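Local atomic coordinates of flavin adenine dinucleotide synthase (Saccharomyces cerevisiae, PDB entry 2WSI), a protein that catalyses the adenylation of flavin mononucleotide by ATP, forming the coenzyme FAD and releasing diphosphate. Residues S57-G62 with E159-G164; P103-D108 with D146-F151. One frame throughout, in Å; residues are numbered along the deposited sequence.

Contact 1 (S57-G62 with E159-G164). With FAD (flavin-adenine dinucleotide), chain C.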
loop_
_atom_site.group_PDB
_atom_site.type_symbol
_atom_site.label_atom_id
_atom_site.label_comp_id
_atom_site.label_asym_id
_atom_site.label_seq_id
_atom_site.Cartn_x
_atom_site.Cartn_y
_atom_site.Cartn_z
ATOM N N SER A 57 11.254 4.980 8.926
ATOM C CA SER A 57 11.327 4.538 7.548
ATOM C C SER A 57 10.023 3.843 7.158
ATOM O O SER A 57 9.416 3.151 7.964
ATOM C CB SER A 57 12.454 3.547 7.361
ATOM O OG SER A 57 12.578 3.265 5.991
ATOM N N PHE A 58 9.599 4.048 5.927
ATOM C CA PHE A 58 8.368 3.445 5.414
ATOM C C PHE A 58 8.738 2.146 4.682
ATOM O O PHE A 58 9.527 2.174 3.716
ATOM C CB PHE A 58 7.698 4.438 4.445
ATOM C CG PHE A 58 6.294 4.066 4.086
ATOM C CD1 PHE A 58 5.233 4.695 4.698
ATOM C CD2 PHE A 58 6.045 3.070 3.153
ATOM C CE1 PHE A 58 3.913 4.330 4.401
ATOM C CE2 PHE A 58 4.735 2.683 2.851
ATOM C CZ PHE A 58 3.672 3.307 3.471
ATOM N N SER A 59 8.220 0.997 5.138
ATOM C CA SER A 59 8.479 -0.247 4.395
ATOM C C SER A 59 7.495 -0.378 3.241
ATOM O O SER A 59 6.282 -0.477 3.422
ATOM C CB SER A 59 8.486 -1.512 5.278
ATOM O OG SER A 59 7.249 -1.699 5.949
ATOM N N TYR A 60 8.041 -0.379 2.040
ATOM C CA TYR A 60 7.226 -0.324 0.839
ATOM C C TYR A 60 7.637 -1.456 -0.108
ATOM O O TYR A 60 8.822 -1.616 -0.408
ATOM C CB TYR A 60 7.463 1.015 0.159
ATOM C CG TYR A 60 6.662 1.233 -1.104
ATOM C CD1 TYR A 60 5.267 1.268 -1.064
ATOM C CD2 TYR A 60 7.294 1.434 -2.337
ATOM C CE1 TYR A 60 4.521 1.480 -2.208
ATOM C CE2 TYR A 60 6.560 1.647 -3.482
ATOM C CZ TYR A 60 5.160 1.669 -3.414
ATOM O OH TYR A 60 4.371 1.891 -4.514
ATOM N N ASN A 61 6.661 -2.205 -0.614
ATOM C CA ASN A 61 6.948 -3.303 -1.551
ATOM C C ASN A 61 6.056 -3.212 -2.797
ATOM O O ASN A 61 5.998 -4.150 -3.593
ATOM C CB ASN A 61 6.767 -4.674 -0.887
ATOM C CG ASN A 61 5.321 -4.922 -0.439
ATOM O OD1 ASN A 61 4.436 -4.088 -0.641
ATOM N ND2 ASN A 61 5.086 -6.073 0.180
ATOM N N GLY A 62 5.406 -2.060 -2.983
ATOM C CA GLY A 62 4.628 -1.826 -4.190
ATOM C C GLY A 62 3.275 -2.534 -4.206
ATOM O O GLY A 62 2.501 -2.370 -5.156
ATOM N N GLU A 159 14.109 4.543 14.318
ATOM C CA GLU A 159 13.394 4.231 15.562
ATOM C C GLU A 159 12.089 3.466 15.318
ATOM O O GLU A 159 11.580 2.756 16.192
ATOM C CB GLU A 159 13.130 5.526 16.350
ATOM C CG GLU A 159 14.443 6.222 16.768
ATOM C CD GLU A 159 14.237 7.394 17.707
ATOM O OE1 GLU A 159 13.162 7.451 18.358
ATOM O OE2 GLU A 159 15.155 8.256 17.802
ATOM N N ALA A 160 11.554 3.596 14.122
ATOM C CA ALA A 160 10.217 3.030 13.829
ATOM C C ALA A 160 10.096 2.777 12.322
ATOM O O ALA A 160 10.754 3.449 11.531
ATOM C CB ALA A 160 9.128 3.995 14.273
ATOM N N ILE A 161 9.302 1.778 11.952
ATOM C CA ILE A 161 9.070 1.431 10.573
ATOM C C ILE A 161 7.571 1.284 10.315
ATOM O O ILE A 161 6.888 0.605 11.062
ATOM C CB ILE A 161 9.781 0.133 10.236
ATOM C CG1 ILE A 161 11.254 0.311 10.632
ATOM C CG2 ILE A 161 9.604 -0.200 8.740
ATOM C CD1 ILE A 161 12.239 -0.482 9.842
ATOM N N VAL A 162 7.088 1.942 9.265
ATOM C CA VAL A 162 5.691 1.884 8.892
ATOM C C VAL A 162 5.482 0.622 8.055
ATOM O O VAL A 162 6.223 0.374 7.124
ATOM C CB VAL A 162 5.285 3.115 8.037
ATOM C CG1 VAL A 162 3.781 3.078 7.752
ATOM C CG2 VAL A 162 5.687 4.452 8.722
ATOM N N ILE A 163 4.422 -0.129 8.353
ATOM C CA ILE A 163 4.191 -1.464 7.789
ATOM C C ILE A 163 2.720 -1.535 7.384
ATOM O O ILE A 163 1.859 -1.262 8.219
ATOM C CB ILE A 163 4.392 -2.528 8.873
ATOM C CG1 ILE A 163 5.818 -2.419 9.438
ATOM C CG2 ILE A 163 4.075 -3.921 8.341
ATOM C CD1 ILE A 163 6.052 -3.286 10.698
ATOM N N GLY A 164 2.440 -1.897 6.130
ATOM C CA GLY A 164 1.071 -1.876 5.622
ATOM C C GLY A 164 0.300 -3.169 5.911
ATOM O O GLY A 164 -0.563 -3.575 5.137
HETATM P PA FAD C . 3.311 -9.079 3.960
HETATM O O1A FAD C . 3.149 -9.692 2.595
HETATM O O2A FAD C . 4.561 -9.577 4.632
HETATM O O5B FAD C . 3.231 -7.459 3.953
HETATM C C5B FAD C . 2.994 -6.791 5.178
HETATM C C4B FAD C . 3.718 -5.441 5.144
HETATM O O4B FAD C . 5.090 -5.638 5.369
HETATM C C3B FAD C . 3.610 -4.776 3.785
HETATM O O3B FAD C . 2.463 -3.969 3.692
HETATM C C2B FAD C . 4.884 -3.952 3.739
HETATM O O2B FAD C . 4.704 -2.724 4.412
HETATM C C1B FAD C . 5.852 -4.806 4.515
HETATM N N9A FAD C . 6.590 -5.652 3.562
HETATM C C8A FAD C . 6.314 -6.938 3.173
HETATM N N7A FAD C . 7.267 -7.341 2.289
HETATM C C5A FAD C . 8.125 -6.304 2.106
HETATM C C6A FAD C . 9.250 -6.143 1.323
HETATM N N6A FAD C . 9.726 -7.125 0.535
HETATM N N1A FAD C . 9.919 -4.957 1.391
HETATM C C2A FAD C . 9.500 -3.920 2.199
HETATM N N3A FAD C . 8.355 -4.071 2.947
HETATM C C4A FAD C . 7.711 -5.258 2.913
HETATM N N1 FAD C . 6.535 -10.672 12.697
HETATM C C2 FAD C . 6.628 -11.045 14.013
HETATM O O2 FAD C . 6.161 -12.121 14.386
HETATM N N3 FAD C . 7.245 -10.220 14.921
HETATM C C4 FAD C . 7.783 -9.015 14.523
HETATM O O4 FAD C . 8.315 -8.319 15.394
HETATM C C4X FAD C . 7.694 -8.630 13.182
HETATM N N5 FAD C . 8.218 -7.421 12.733
HETATM C C5X FAD C . 8.111 -7.054 11.405
HETATM C C6 FAD C . 8.634 -5.845 10.945
HETATM C C7 FAD C . 8.538 -5.514 9.590
HETATM C C7M FAD C . 9.101 -4.226 9.061
HETATM C C8 FAD C . 7.905 -6.384 8.713
HETATM C C8M FAD C . 7.770 -6.033 7.262
HETATM C C9 FAD C . 7.379 -7.577 9.176
HETATM C C9A FAD C . 7.487 -7.922 10.509
HETATM N N10 FAD C . 6.969 -9.127 10.939
HETATM C C10 FAD C . 7.051 -9.466 12.274
HETATM C "C1'" FAD C . 6.269 -10.031 9.960
HETATM C "C2'" FAD C . 4.770 -9.673 9.873
HETATM O "O2'" FAD C . 4.134 -9.606 11.128
HETATM C "C3'" FAD C . 3.982 -10.627 8.981
HETATM O "O3'" FAD C . 3.854 -11.870 9.629
HETATM C "C4'" FAD C . 4.671 -10.811 7.642
HETATM O "O4'" FAD C . 5.028 -9.554 7.104
HETATM C "C5'" FAD C . 3.738 -11.508 6.651
HETATM O "O5'" FAD C . 2.442 -10.951 6.764
HETATM P P FAD C . 1.547 -10.669 5.454
HETATM O O1P FAD C . 1.778 -11.767 4.442
HETATM O O2P FAD C . 0.103 -10.452 5.847
HETATM O O3P FAD C . 1.995 -9.272 4.829
#

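Contact 2 (P103-D108 with D146-F151). With FAD (flavin-adenine dinucleotide), chain C.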
loop_
_atom_site.group_PDB
_atom_site.type_symbol
_atom_site.label_atom_id
_atom_site.label_comp_id
_atom_site.label_asym_id
_atom_site.label_seq_id
_atom_site.Cartn_x
_atom_site.Cartn_y
_atom_site.Cartn_z
ATOM N N PRO A 103 12.140 8.688 3.512
ATOM C CA PRO A 103 12.950 7.487 3.721
ATOM C C PRO A 103 12.118 6.211 3.644
ATOM O O PRO A 103 11.110 6.086 4.346
ATOM C CB PRO A 103 13.498 7.656 5.141
ATOM C CG PRO A 103 13.326 9.105 5.470
ATOM C CD PRO A 103 12.166 9.605 4.672
ATOM N N THR A 104 12.581 5.263 2.840
ATOM C CA THR A 104 11.764 4.126 2.461
ATOM C C THR A 104 12.671 2.916 2.372
ATOM O O THR A 104 13.846 3.048 2.029
ATOM C CB THR A 104 11.072 4.379 1.091
ATOM O OG1 THR A 104 10.257 5.560 1.172
ATOM C CG2 THR A 104 10.200 3.162 0.655
ATOM N N VAL A 105 12.137 1.738 2.696
ATOM C CA VAL A 105 12.931 0.522 2.641
ATOM C C VAL A 105 12.186 -0.533 1.855
ATOM O O VAL A 105 11.011 -0.759 2.126
ATOM C CB VAL A 105 13.257 -0.028 4.053
ATOM C CG1 VAL A 105 12.042 0.031 4.948
ATOM C CG2 VAL A 105 13.766 -1.478 3.968
ATOM N N PHE A 106 12.868 -1.158 0.887
ATOM C CA PHE A 106 12.290 -2.213 0.070
ATOM C C PHE A 106 13.207 -3.409 0.159
ATOM O O PHE A 106 14.390 -3.307 -0.174
ATOM C CB PHE A 106 12.182 -1.788 -1.399
ATOM C CG PHE A 106 11.743 -2.912 -2.328
ATOM C CD1 PHE A 106 10.715 -3.780 -1.962
ATOM C CD2 PHE A 106 12.357 -3.090 -3.564
ATOM C CE1 PHE A 106 10.302 -4.797 -2.808
ATOM C CE2 PHE A 106 11.953 -4.128 -4.425
ATOM C CZ PHE A 106 10.927 -4.972 -4.040
ATOM N N ILE A 107 12.682 -4.545 0.599
ATOM C CA ILE A 107 13.514 -5.739 0.612
ATOM C C ILE A 107 13.305 -6.470 -0.701
ATOM O O ILE A 107 12.218 -6.990 -0.969
ATOM C CB ILE A 107 13.246 -6.635 1.824
ATOM C CG1 ILE A 107 13.355 -5.827 3.128
ATOM C CG2 ILE A 107 14.240 -7.816 1.832
ATOM C CD1 ILE A 107 14.722 -5.091 3.308
ATOM N N ASP A 108 14.337 -6.451 -1.545
ATOM C CA ASP A 108 14.297 -7.133 -2.830
ATOM C C ASP A 108 14.848 -8.543 -2.668
ATOM O O ASP A 108 15.885 -8.736 -2.038
ATOM C CB ASP A 108 15.132 -6.368 -3.851
ATOM C CG ASP A 108 14.858 -6.797 -5.281
ATOM O OD1 ASP A 108 13.762 -7.323 -5.551
ATOM O OD2 ASP A 108 15.738 -6.587 -6.143
ATOM N N ASP A 146 16.116 -10.883 9.121
ATOM C CA ASP A 146 17.548 -10.644 8.935
ATOM C C ASP A 146 17.765 -9.456 8.002
ATOM O O ASP A 146 18.663 -8.641 8.209
ATOM C CB ASP A 146 18.257 -11.892 8.388
ATOM C CG ASP A 146 18.135 -13.106 9.326
ATOM O OD1 ASP A 146 18.336 -12.962 10.553
ATOM O OD2 ASP A 146 17.833 -14.209 8.823
ATOM N N ALA A 147 16.947 -9.363 6.972
ATOM C CA ALA A 147 16.999 -8.214 6.071
ATOM C C ALA A 147 16.858 -6.904 6.864
ATOM O O ALA A 147 17.578 -5.922 6.612
ATOM C CB ALA A 147 15.899 -8.319 5.015
ATOM N N PHE A 148 15.942 -6.875 7.829
ATOM C CA PHE A 148 15.765 -5.646 8.599
ATOM C C PHE A 148 16.868 -5.479 9.634
ATOM O O PHE A 148 17.243 -4.353 9.969
ATOM C CB PHE A 148 14.360 -5.552 9.208
ATOM C CG PHE A 148 13.349 -5.023 8.234
ATOM C CD1 PHE A 148 12.688 -5.883 7.372
ATOM C CD2 PHE A 148 13.105 -3.652 8.137
ATOM C CE1 PHE A 148 11.792 -5.397 6.422
ATOM C CE2 PHE A 148 12.197 -3.155 7.189
ATOM C CZ PHE A 148 11.535 -4.041 6.337
ATOM N N ARG A 149 17.435 -6.584 10.106
ATOM C CA ARG A 149 18.528 -6.452 11.057
ATOM C C ARG A 149 19.676 -5.747 10.356
ATOM O O ARG A 149 20.289 -4.848 10.929
ATOM C CB ARG A 149 18.983 -7.802 11.617
ATOM C CG ARG A 149 19.964 -7.654 12.774
ATOM C CD ARG A 149 20.420 -9.008 13.297
ATOM N NE ARG A 149 19.339 -9.988 13.208
ATOM C CZ ARG A 149 18.354 -10.100 14.092
ATOM N NH1 ARG A 149 18.308 -9.298 15.153
ATOM N NH2 ARG A 149 17.416 -11.021 13.915
ATOM N N ASP A 150 19.947 -6.133 9.109
ATOM C CA ASP A 150 21.034 -5.515 8.345
ATOM C C ASP A 150 20.718 -4.041 8.102
ATOM O O ASP A 150 21.599 -3.206 8.208
ATOM C CB ASP A 150 21.256 -6.202 7.000
ATOM C CG ASP A 150 21.775 -7.624 7.146
ATOM O OD1 ASP A 150 22.290 -7.978 8.234
ATOM O OD2 ASP A 150 21.675 -8.388 6.157
ATOM N N PHE A 151 19.452 -3.741 7.802
ATOM C CA PHE A 151 19.020 -2.373 7.524
ATOM C C PHE A 151 19.288 -1.482 8.737
ATOM O O PHE A 151 19.865 -0.399 8.605
ATOM C CB PHE A 151 17.526 -2.339 7.136
ATOM C CG PHE A 151 16.960 -0.926 7.002
ATOM C CD1 PHE A 151 17.346 -0.102 5.950
ATOM C CD2 PHE A 151 16.051 -0.434 7.932
ATOM C CE1 PHE A 151 16.844 1.186 5.825
ATOM C CE2 PHE A 151 15.544 0.859 7.812
ATOM C CZ PHE A 151 15.936 1.666 6.741
HETATM P PA FAD C . 3.311 -9.079 3.960
HETATM O O1A FAD C . 3.149 -9.692 2.595
HETATM O O2A FAD C . 4.561 -9.577 4.632
HETATM O O5B FAD C . 3.231 -7.459 3.953
HETATM C C5B FAD C . 2.994 -6.791 5.178
HETATM C C4B FAD C . 3.718 -5.441 5.144
HETATM O O4B FAD C . 5.090 -5.638 5.369
HETATM C C3B FAD C . 3.610 -4.776 3.785
HETATM O O3B FAD C . 2.463 -3.969 3.692
HETATM C C2B FAD C . 4.884 -3.952 3.739
HETATM O O2B FAD C . 4.704 -2.724 4.412
HETATM C C1B FAD C . 5.852 -4.806 4.515
HETATM N N9A FAD C . 6.590 -5.652 3.562
HETATM C C8A FAD C . 6.314 -6.938 3.173
HETATM N N7A FAD C . 7.267 -7.341 2.289
HETATM C C5A FAD C . 8.125 -6.304 2.106
HETATM C C6A FAD C . 9.250 -6.143 1.323
HETATM N N6A FAD C . 9.726 -7.125 0.535
HETATM N N1A FAD C . 9.919 -4.957 1.391
HETATM C C2A FAD C . 9.500 -3.920 2.199
HETATM N N3A FAD C . 8.355 -4.071 2.947
HETATM C C4A FAD C . 7.711 -5.258 2.913
HETATM N N1 FAD C . 6.535 -10.672 12.697
HETATM C C2 FAD C . 6.628 -11.045 14.013
HETATM O O2 FAD C . 6.161 -12.121 14.386
HETATM N N3 FAD C . 7.245 -10.220 14.921
HETATM C C4 FAD C . 7.783 -9.015 14.523
HETATM O O4 FAD C . 8.315 -8.319 15.394
HETATM C C4X FAD C . 7.694 -8.630 13.182
HETATM N N5 FAD C . 8.218 -7.421 12.733
HETATM C C5X FAD C . 8.111 -7.054 11.405
HETATM C C6 FAD C . 8.634 -5.845 10.945
HETATM C C7 FAD C . 8.538 -5.514 9.590
HETATM C C7M FAD C . 9.101 -4.226 9.061
HETATM C C8 FAD C . 7.905 -6.384 8.713
HETATM C C8M FAD C . 7.770 -6.033 7.262
HETATM C C9 FAD C . 7.379 -7.577 9.176
HETATM C C9A FAD C . 7.487 -7.922 10.509
HETATM N N10 FAD C . 6.969 -9.127 10.939
HETATM C C10 FAD C . 7.051 -9.466 12.274
HETATM C "C1'" FAD C . 6.269 -10.031 9.960
HETATM C "C2'" FAD C . 4.770 -9.673 9.873
HETATM O "O2'" FAD C . 4.134 -9.606 11.128
HETATM C "C3'" FAD C . 3.982 -10.627 8.981
HETATM O "O3'" FAD C . 3.854 -11.870 9.629
HETATM C "C4'" FAD C . 4.671 -10.811 7.642
HETATM O "O4'" FAD C . 5.028 -9.554 7.104
HETATM C "C5'" FAD C . 3.738 -11.508 6.651
HETATM O "O5'" FAD C . 2.442 -10.951 6.764
HETATM P P FAD C . 1.547 -10.669 5.454
HETATM O O1P FAD C . 1.778 -11.767 4.442
HETATM O O2P FAD C . 0.103 -10.452 5.847
HETATM O O3P FAD C . 1.995 -9.272 4.829
#

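Contact 1 (S57-G62 with E159-G164)
Ser59 and Val162 meet where two parallel strands, 57-59 and 160-162, run out toward the ligand. The strands are joined by backbone bonds: Ser57 N donates to Ala160 O, Val162 N to Ser57 O, and Ser59 N to Val162 O at 2.9 Å. From CB outward, Ser59 first meets Ile161 and the adenine: its CB lies 3.9 Å from Ile161 CG2 and 3.5 Å from N3A of the FAD. With chi1 at 59°, OG sits between the backbone N and the carbonyl carbon and turns back on the neighbouring strand, giving its proton to Val162 O over 2.6 Å. That donor is tilted 21° from the carbonyl plane, whereas Ser59 N approaches within it, and the one oxygen is gripped by two donors from the same residue. The serine side chain is thus tied to the strand next door while its own carbonyl is left to the ligand.

Phe58 and Val162 meet on the face of the sheet opposite Ser57 and Ile161, beneath helix 64-87. The CD1 and CE1 side of the phenylalanine ring lies against CB and CG1 of the valine, CE1 coming 3.6 Å from Val162 CG1. Tyr73 of that helix meets the Phe58 ring edge-to-face.

Past the paired residues the two chains hold the adenosine ribose: FAD O2B donates to Ser59 O at 2.9 Å and accepts from Gly164 N at 3.0 Å, the latter N-H pointing almost straight at it (177°). Neighbouring parallel strands whose C-terminal ends grip a nucleotide are characteristic of the alpha/beta nucleotide-binding fold of the PAPS reductase family, within the HUP group.

Contact 2 (P103-D108 with D146-F151)
Val105 CG1 sits between its backbone N and carbonyl carbon (chi1 43°), a rotation that lets both valine methyls reach Phe148 CE2, CG1 at 3.9 Å and CG2 at 4.0 Å. Phe148 in turn has CG beside its backbone N and anti to the carbonyl carbon (chi1 -83°); its CB is directed past the strand rather than at it, yet the ring reaches over to lie against both Val105 and Ile107. Both aliphatic chains cross the ring obliquely, and Ile107 CG1 comes within 3.7 Å of Phe148 CE1.

Two more contacts flank this ring. Ile107 CG2 packs 3.6 Å from Ala147 CB, with the isoleucine CD1 close to the same methyl. One turn further along the helix, Phe151 presents a face to Val105: CB of the valine stands over it in a CH-pi contact, 4.3 Å from the ring centroid. Tyr132, on neighbouring strand 129-133, also meets the Phe151 ring.

This is helix-on-sheet packing in an alpha/beta fold, with alternate residues of strand 103-106 and the loop beyond it turned to helix 144-154. No hydrogen bond joins the two segments, and apolar side chains carry the whole contact.

Val105, Ile107 and Phe148 also line the FAD pocket. Past the strand end, the backbone of Ile107 reads the adenine: its N donates to N1A at 2.9 Å and its O accepts from N6A at 2.9 Å, both nearly straight, a pairing suited to the amino group and ring nitrogen of adenine. Phe148 serves the other end of the coenzyme. The flavin methyl C7M lies over one face of its ring, 3.7 Å from CZ, while Ile107 CD1 stands over the opposite face toward the rim.

In the fold
Strands 56-59 and 102-106 are neighbours in one parallel part of the sheet, and their backbone joins the contacts directly: Val105 N lies 2.8 Å from Phe58 O, and Phe58 N 3.0 Å from Pro103 O, both probably hydrogen-bonded. The centres of contact 1 and contact 2 are about 9 Å apart. Along the chain, contact 2 is nested inside the loop that contact 1 closes, and helix 144-154 leads into strand 160-162. Phe148 and Phe151 of that helix also touch Ile161. Both contacts border the FAD pocket, and they converge on the dimethyl end of the flavin, where Ile163 CD1 lies 3.5 Å from FAD C7 and Phe148 approaches as well.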